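Local coordinates for protein esterase YbfF (Escherichia coli, PDB 3BF7) that probably hydrolyses ester or thioester substrates, as an alpha/beta hydrolase whose helical cap helps form the substrate-binding crevice, at residues Gln8-Gln13 against Asp42-Gln47; Asn16-Leu21 against Asp81-Ile86; Val50-Leu55 against Arg172-Val177. The protein carries 1 engineered substitution. All blocks are in the same frame, centred on the assembly; numbering follows the deposited sequence.

Contact 1: Gln8-Gln13 against Asp42-Gln47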
# COMPACT_ATOMS: atom_id res chain seq x y z
N GLN A 8 -11.50 7.42 11.16
CA GLN A 8 -12.94 7.27 11.33
C GLN A 8 -13.21 6.27 12.45
O GLN A 8 -12.62 5.19 12.49
CB GLN A 8 -13.57 6.81 10.02
CG GLN A 8 -15.08 6.96 9.97
CD GLN A 8 -15.63 6.80 8.57
OE1 GLN A 8 -15.47 5.75 7.95
NE2 GLN A 8 -16.28 7.84 8.06
N THR A 9 -14.09 6.65 13.36
CA THR A 9 -14.44 5.81 14.50
C THR A 9 -15.37 4.67 14.09
O THR A 9 -16.24 4.84 13.25
CB THR A 9 -15.11 6.64 15.60
OG1 THR A 9 -14.22 7.69 16.01
CG2 THR A 9 -15.44 5.77 16.80
N ALA A 10 -15.16 3.51 14.70
CA ALA A 10 -15.98 2.33 14.42
C ALA A 10 -17.45 2.66 14.64
O ALA A 10 -17.81 3.34 15.60
CB ALA A 10 -15.56 1.18 15.32
N GLN A 11 -18.30 2.17 13.75
CA GLN A 11 -19.73 2.41 13.86
C GLN A 11 -20.33 1.57 14.98
O GLN A 11 -21.44 1.83 15.44
CB GLN A 11 -20.42 2.08 12.53
CG GLN A 11 -19.93 2.93 11.37
CD GLN A 11 -20.57 2.55 10.05
OE1 GLN A 11 -20.27 3.14 9.01
NE2 GLN A 11 -21.45 1.55 10.08
N ASN A 12 -19.57 0.57 15.42
CA ASN A 12 -19.99 -0.33 16.49
C ASN A 12 -18.77 -0.74 17.31
O ASN A 12 -17.73 -1.07 16.74
CB ASN A 12 -20.65 -1.58 15.90
CG ASN A 12 -21.84 -1.25 15.02
OD1 ASN A 12 -22.86 -0.75 15.49
ND2 ASN A 12 -21.71 -1.53 13.73
N GLN A 13 -18.89 -0.72 18.63
CA GLN A 13 -17.79 -1.10 19.51
C GLN A 13 -17.72 -2.62 19.61
O GLN A 13 -18.69 -3.27 20.01
CB GLN A 13 -17.99 -0.51 20.90
CG GLN A 13 -16.96 0.54 21.30
CD GLN A 13 -15.54 0.01 21.24
OE1 GLN A 13 -15.26 -1.11 21.67
NE2 GLN A 13 -14.63 0.82 20.70
N ASP A 42 -16.88 -2.22 12.34
CA ASP A 42 -16.48 -2.75 13.64
C ASP A 42 -15.03 -2.47 14.06
O ASP A 42 -14.50 -3.14 14.94
CB ASP A 42 -16.75 -4.26 13.68
CG ASP A 42 -16.15 -5.00 12.50
OD1 ASP A 42 -15.75 -4.34 11.51
OD2 ASP A 42 -16.09 -6.25 12.55
N HIS A 43 -14.40 -1.48 13.44
CA HIS A 43 -13.03 -1.10 13.79
C HIS A 43 -12.82 0.39 13.60
O HIS A 43 -13.45 1.00 12.74
CB HIS A 43 -11.98 -1.76 12.88
CG HIS A 43 -12.01 -3.25 12.85
ND1 HIS A 43 -12.91 -3.96 12.09
CD2 HIS A 43 -11.22 -4.16 13.46
CE1 HIS A 43 -12.68 -5.25 12.23
NE2 HIS A 43 -11.65 -5.40 13.05
N ASN A 44 -11.93 0.97 14.39
CA ASN A 44 -11.57 2.36 14.18
C ASN A 44 -10.63 2.20 12.98
O ASN A 44 -9.85 1.24 12.93
CB ASN A 44 -10.80 2.95 15.36
CG ASN A 44 -11.70 3.28 16.53
OD1 ASN A 44 -12.91 3.43 16.38
ND2 ASN A 44 -11.11 3.42 17.71
N ILE A 45 -10.71 3.12 12.03
CA ILE A 45 -9.87 3.04 10.84
C ILE A 45 -8.97 4.26 10.69
O ILE A 45 -9.37 5.38 11.01
CB ILE A 45 -10.74 2.96 9.56
CG1 ILE A 45 -11.67 1.74 9.63
CG2 ILE A 45 -9.85 2.90 8.32
CD1 ILE A 45 -10.95 0.42 9.71
N ILE A 46 -7.76 4.02 10.21
CA ILE A 46 -6.80 5.09 9.95
C ILE A 46 -6.24 4.86 8.56
O ILE A 46 -5.56 3.86 8.31
CB ILE A 46 -5.62 5.10 10.96
CG1 ILE A 46 -6.13 5.29 12.39
CG2 ILE A 46 -4.65 6.22 10.60
CD1 ILE A 46 -6.65 4.02 13.04
N GLN A 47 -6.55 5.76 7.64
CA GLN A 47 -6.05 5.68 6.27
C GLN A 47 -4.92 6.69 6.16
O GLN A 47 -5.13 7.88 6.41
CB GLN A 47 -7.16 6.01 5.27
CG GLN A 47 -8.25 4.96 5.20
CD GLN A 47 -9.50 5.44 4.49
OE1 GLN A 47 -10.55 5.63 5.11
NE2 GLN A 47 -9.40 5.64 3.18
O HOH W 1 -14.23 2.53 18.66

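Contact 2: Asn16-Leu21 against Asp81-Ile86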
# COMPACT_ATOMS: atom_id res chain seq x y z
N ASN A 16 -12.05 -4.40 19.10
CA ASN A 16 -11.06 -4.83 18.12
C ASN A 16 -9.95 -3.79 18.03
O ASN A 16 -10.17 -2.60 18.28
CB ASN A 16 -11.67 -4.99 16.73
CG ASN A 16 -12.69 -6.10 16.66
OD1 ASN A 16 -12.47 -7.20 17.16
ND2 ASN A 16 -13.82 -5.83 16.01
N SER A 17 -8.75 -4.23 17.65
CA SER A 17 -7.64 -3.31 17.50
C SER A 17 -7.97 -2.43 16.30
O SER A 17 -8.66 -2.86 15.38
CB SER A 17 -6.34 -4.07 17.20
OG SER A 17 -6.01 -4.96 18.25
N PRO A 18 -7.49 -1.18 16.31
CA PRO A 18 -7.78 -0.30 15.17
C PRO A 18 -7.03 -0.83 13.96
O PRO A 18 -6.07 -1.59 14.10
CB PRO A 18 -7.24 1.05 15.64
CG PRO A 18 -6.10 0.66 16.54
CD PRO A 18 -6.69 -0.48 17.33
N ILE A 19 -7.47 -0.45 12.77
CA ILE A 19 -6.84 -0.89 11.53
C ILE A 19 -6.26 0.29 10.76
O ILE A 19 -6.95 1.27 10.49
CB ILE A 19 -7.84 -1.64 10.62
CG1 ILE A 19 -8.28 -2.95 11.29
CG2 ILE A 19 -7.20 -1.92 9.25
CD1 ILE A 19 -9.31 -3.74 10.50
N VAL A 20 -4.98 0.18 10.42
CA VAL A 20 -4.28 1.20 9.65
C VAL A 20 -4.11 0.64 8.24
O VAL A 20 -3.59 -0.47 8.07
CB VAL A 20 -2.88 1.50 10.25
CG1 VAL A 20 -2.14 2.51 9.38
CG2 VAL A 20 -3.03 2.02 11.67
N LEU A 21 -4.56 1.40 7.25
CA LEU A 21 -4.49 1.00 5.84
C LEU A 21 -3.40 1.81 5.15
O LEU A 21 -3.38 3.04 5.24
CB LEU A 21 -5.84 1.25 5.16
CG LEU A 21 -7.03 0.49 5.77
CD1 LEU A 21 -8.33 1.09 5.27
CD2 LEU A 21 -6.94 -0.98 5.41
N ASP A 81 -1.55 2.35 20.94
CA ASP A 81 -0.49 1.44 21.36
C ASP A 81 -0.21 0.32 20.37
O ASP A 81 0.94 -0.03 20.13
CB ASP A 81 -0.82 0.83 22.73
CG ASP A 81 -0.86 1.87 23.83
OD1 ASP A 81 0.14 2.60 24.00
OD2 ASP A 81 -1.89 1.94 24.54
N LYS A 82 -1.27 -0.25 19.80
CA LYS A 82 -1.11 -1.34 18.85
C LYS A 82 -2.23 -1.33 17.83
O LYS A 82 -3.37 -1.00 18.15
CB LYS A 82 -1.09 -2.68 19.60
CG LYS A 82 -0.87 -3.90 18.72
CD LYS A 82 -0.89 -5.18 19.55
CE LYS A 82 -2.22 -5.38 20.25
NZ LYS A 82 -2.26 -6.64 21.06
N ALA A 83 -1.91 -1.68 16.59
CA ALA A 83 -2.92 -1.70 15.54
C ALA A 83 -2.68 -2.83 14.55
O ALA A 83 -1.58 -3.37 14.46
CB ALA A 83 -2.92 -0.37 14.80
N THR A 84 -3.73 -3.18 13.83
CA THR A 84 -3.65 -4.18 12.78
C THR A 84 -3.31 -3.35 11.55
O THR A 84 -3.85 -2.26 11.37
CB THR A 84 -4.99 -4.90 12.61
OG1 THR A 84 -5.14 -5.86 13.66
CG2 THR A 84 -5.07 -5.61 11.26
N PHE A 85 -2.40 -3.85 10.72
CA PHE A 85 -1.98 -3.13 9.53
C PHE A 85 -2.30 -3.89 8.25
O PHE A 85 -2.05 -5.09 8.16
CB PHE A 85 -0.47 -2.87 9.58
CG PHE A 85 -0.07 -1.79 10.54
CD1 PHE A 85 0.13 -0.49 10.10
CD2 PHE A 85 0.10 -2.07 11.90
CE1 PHE A 85 0.51 0.52 10.98
CE2 PHE A 85 0.48 -1.07 12.79
CZ PHE A 85 0.68 0.23 12.33
N ILE A 86 -2.84 -3.17 7.28
CA ILE A 86 -3.17 -3.74 5.97
C ILE A 86 -2.49 -2.85 4.94
O ILE A 86 -2.78 -1.65 4.85
CB ILE A 86 -4.70 -3.73 5.72
CG1 ILE A 86 -5.40 -4.56 6.80
CG2 ILE A 86 -5.00 -4.26 4.33
CD1 ILE A 86 -6.92 -4.59 6.67
O HOH W 2 -7.70 -5.34 14.31
O HOH W 3 -4.81 -3.14 20.34

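Contact 3: Val50-Leu55 against Arg172-Val177. Engineered in segment 50-55: V50 (natural residue Met).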
# COMPACT_ATOMS: atom_id res chain seq x y z
N VAL A 50 1.27 7.75 2.44
CA VAL A 50 2.67 7.42 2.66
C VAL A 50 3.49 8.69 2.36
O VAL A 50 3.03 9.56 1.61
CB VAL A 50 3.10 6.27 1.72
CG1 VAL A 50 4.61 6.04 1.80
CG2 VAL A 50 2.34 5.00 2.09
N ARG A 51 4.68 8.81 2.95
CA ARG A 51 5.50 9.97 2.68
C ARG A 51 5.66 10.11 1.16
O ARG A 51 5.69 9.11 0.43
CB ARG A 51 6.88 9.85 3.34
CG ARG A 51 7.71 8.65 2.90
CD ARG A 51 9.17 8.80 3.32
NE ARG A 51 9.31 8.97 4.76
CZ ARG A 51 10.40 9.44 5.36
NH1 ARG A 51 11.46 9.80 4.66
NH2 ARG A 51 10.41 9.57 6.69
N ASN A 52 5.73 11.35 0.70
CA ASN A 52 5.89 11.65 -0.72
C ASN A 52 4.68 11.31 -1.58
O ASN A 52 4.77 11.29 -2.81
CB ASN A 52 7.14 10.97 -1.27
CG ASN A 52 8.42 11.53 -0.67
OD1 ASN A 52 9.28 10.79 -0.19
ND2 ASN A 52 8.54 12.86 -0.69
N HIS A 53 3.55 11.05 -0.92
CA HIS A 53 2.29 10.76 -1.61
C HIS A 53 1.17 11.59 -1.00
O HIS A 53 1.28 12.05 0.14
CB HIS A 53 1.92 9.27 -1.49
CG HIS A 53 2.88 8.35 -2.15
ND1 HIS A 53 2.61 7.69 -3.34
CD2 HIS A 53 4.14 7.99 -1.81
CE1 HIS A 53 3.67 6.97 -3.69
NE2 HIS A 53 4.61 7.13 -2.78
N GLY A 54 0.09 11.77 -1.76
CA GLY A 54 -1.06 12.51 -1.28
C GLY A 54 -0.68 13.84 -0.67
O GLY A 54 0.04 14.63 -1.28
N LEU A 55 -1.18 14.10 0.54
CA LEU A 55 -0.87 15.34 1.22
C LEU A 55 0.05 15.13 2.41
O LEU A 55 0.08 15.93 3.34
CB LEU A 55 -2.16 16.07 1.62
CG LEU A 55 -2.95 16.66 0.44
CD1 LEU A 55 -4.27 17.23 0.93
CD2 LEU A 55 -2.13 17.74 -0.27
N ARG A 172 0.05 14.89 -6.89
CA ARG A 172 0.12 14.89 -5.43
C ARG A 172 1.39 14.21 -4.95
O ARG A 172 1.95 14.59 -3.92
CB ARG A 172 -1.12 14.20 -4.84
CG ARG A 172 -2.37 15.07 -4.81
CD ARG A 172 -2.24 16.15 -3.74
NE ARG A 172 -3.21 17.24 -3.86
CZ ARG A 172 -4.42 17.26 -3.30
NH1 ARG A 172 -4.84 16.24 -2.58
NH2 ARG A 172 -5.19 18.33 -3.44
N PHE A 173 1.85 13.20 -5.69
CA PHE A 173 3.07 12.50 -5.29
C PHE A 173 4.32 13.24 -5.76
O PHE A 173 4.29 14.02 -6.72
CB PHE A 173 3.05 11.03 -5.74
CG PHE A 173 2.51 10.80 -7.13
CD1 PHE A 173 3.17 11.29 -8.25
CD2 PHE A 173 1.34 10.07 -7.31
CE1 PHE A 173 2.68 11.04 -9.53
CE2 PHE A 173 0.85 9.81 -8.59
CZ PHE A 173 1.52 10.30 -9.70
N ASN A 174 5.43 12.99 -5.06
CA ASN A 174 6.72 13.63 -5.31
C ASN A 174 7.49 12.87 -6.40
O ASN A 174 8.32 12.02 -6.10
CB ASN A 174 7.51 13.63 -4.00
CG ASN A 174 8.72 14.53 -4.05
OD1 ASN A 174 9.12 15.02 -5.10
ND2 ASN A 174 9.32 14.76 -2.89
N VAL A 175 7.22 13.21 -7.65
CA VAL A 175 7.83 12.51 -8.77
C VAL A 175 9.36 12.39 -8.78
O VAL A 175 9.89 11.29 -8.94
CB VAL A 175 7.34 13.10 -10.12
CG1 VAL A 175 7.90 12.28 -11.28
CG2 VAL A 175 5.82 13.09 -10.15
N PRO A 176 10.09 13.51 -8.60
CA PRO A 176 11.56 13.40 -8.62
C PRO A 176 12.12 12.44 -7.58
O PRO A 176 13.08 11.72 -7.84
CB PRO A 176 12.01 14.84 -8.38
CG PRO A 176 10.91 15.64 -8.99
CD PRO A 176 9.67 14.92 -8.52
N VAL A 177 11.53 12.43 -6.39
CA VAL A 177 11.99 11.56 -5.32
C VAL A 177 11.62 10.10 -5.58
O VAL A 177 12.42 9.20 -5.34
CB VAL A 177 11.45 12.02 -3.95
CG1 VAL A 177 11.78 10.99 -2.88
CG2 VAL A 177 12.08 13.36 -3.58

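Contact 1: Gln8-Gln13 against Asp42-Gln47
Two main-chain bonds begin this contact, where strand 5-8 ends beside the start of strand 45-48. Q8 and I45 form an antiparallel hydrogen-bonded pair: Q8 N donates to I45 O at 3.0 Å, and I45 N returns a straighter bond to Q8 O at 2.9 Å, with 174° at the hydrogen. Beyond this pair the first chain leaves the sheet, and the side chain of N44 takes over the pairing. N44 CB passes Q8 O at 4.1 Å. With chi1 at -77°, CG is anti to the carbonyl carbon and beside the backbone N, which turns the amide toward the loop. At the tip, N44 OD1 accepts from A10 N at 2.8 Å; the donor lies in the plane of the amide carbonyl and the N-H points almost straight at it. T9 CG2 lies alongside N44 OD1 at 3.5 Å, and the same oxygen accepts a second bond, from a water that is weakly bonded to Q13 NE2. An alanine in place of N44 would remove this acceptor, and would probably leave the loop at A10 less firmly held and break the water link to Q13. A10 adds close packing, its CB 3.3 Å from H43 O. Further along, D42 OD1 takes a weak bond from H43 ND1 at 2.9 Å, but the carboxylate also forms a salt bridge with R249, and ND1 also bonds to L39 O. The contact lies at the edge of the central sheet: I45 packs on helix 33-39 and strand 19-22, whereas H43 reaches helix 241-253.

Contact 2: Asn16-Leu21 against Asp81-Ile86
Neighbouring parallel strands of the central alpha/beta hydrolase sheet, 19-22 and 83-88, meet here, their short segments inclined by 27°. A ladder of three main-chain bonds joins them. T84 N donates to P18 O at 2.8 Å, V20 N to T84 O, and I86 N to V20 O, each nearly along the C=O axis of its acceptor. The CA-H groups of I19 and F85 also point at the ladder acceptors T84 O and V20 O, and that of L21 at I86 O. Alternation then sorts the side chains. On the V20 and F85 face, V20 CB sits 3.6 Å from F85 CE1, approaching the ring obliquely, while V20 CG2 touches A83 CB at 3.9 Å; helix 64-78 covers this side through L71 and L75. On the other face lie I19, T84, L21 and I86. I86 CD1 meets I19 CG2 at 3.7 Å, and L21 CD2 rests 3.6 Å from I86 CB. Just past I86 the strand enters a GxSxG pattern, consistent with the nucleophile elbow of this fold. At the opposite end the contact becomes polar: a water donates to S17 O and lies 2.7 Å from T84 OG1, and S17 OG is hydrogen-bonded to D107 of strand 106-112.

Contact 3: Val50-Leu55 against Arg172-Val177
R172 opens the second segment with its side chain bent at chi2 (-72°), so that the guanidinium turns across L55. L55 CD2 stands over one face, offset toward the rim, and L55 CG approaches NH1 of R172 to 3.6 Å. Nearer the backbone, R172 CB packs against G54 CA at 3.9 Å. The carbonyl oxygens of R172 and G54 stand 3.3 Å apart, both acceptors; a bond from R58 NH1 to R172 O probably eases their repulsion. F173 CB lies 3.4 Å from N52 O; beyond it the crowded chi1 (41°) carries the ring away, to meet F26 edge-to-face. The backbone of N174 supplies a hydrogen bond: N174 N donates to N52 O at 2.9 Å, with the donor 33° above the carbonyl plane. That oxygen is presented by a type II turn from the engineered V50 to H53, closed by H53 N on V50 O. N174 CB packs 3.8 Å from N52 CB, the two side chains pointing the same way. N174 also occupies the N-cap position of helix 175-180, where V177 CG1 reaches N52 CG at 4.1 Å. Because the backbone bond needs no particular side chain and its donor lies well off the carbonyl plane, the link from this loop to the helical region, probably cap, is likely to rely on backbone fit and packing by L55, R172 and V177, not on charge pairing between the segments.

Overall arrangement
Contacts 1 and 2 belong to one sheet: strands 45-48 and 19-22 are neighbours, and probable main-chain bonds between I46 and both I19 and L21 connect the two contacts directly. Contact 2 lies in the buried interior, with a regular parallel ladder and mainly apolar side chains on both faces. Contact 1 is partly buried at the sheet's margin, where one antiparallel pair gives way to a side-chain amide and water. Contact 3 stands apart, its centre about 26 Å from that of contact 1 and about 23 Å from that of contact 2. It is also partly buried, but joins loop to helix start through a backbone bond and mixed packing, outside any sheet.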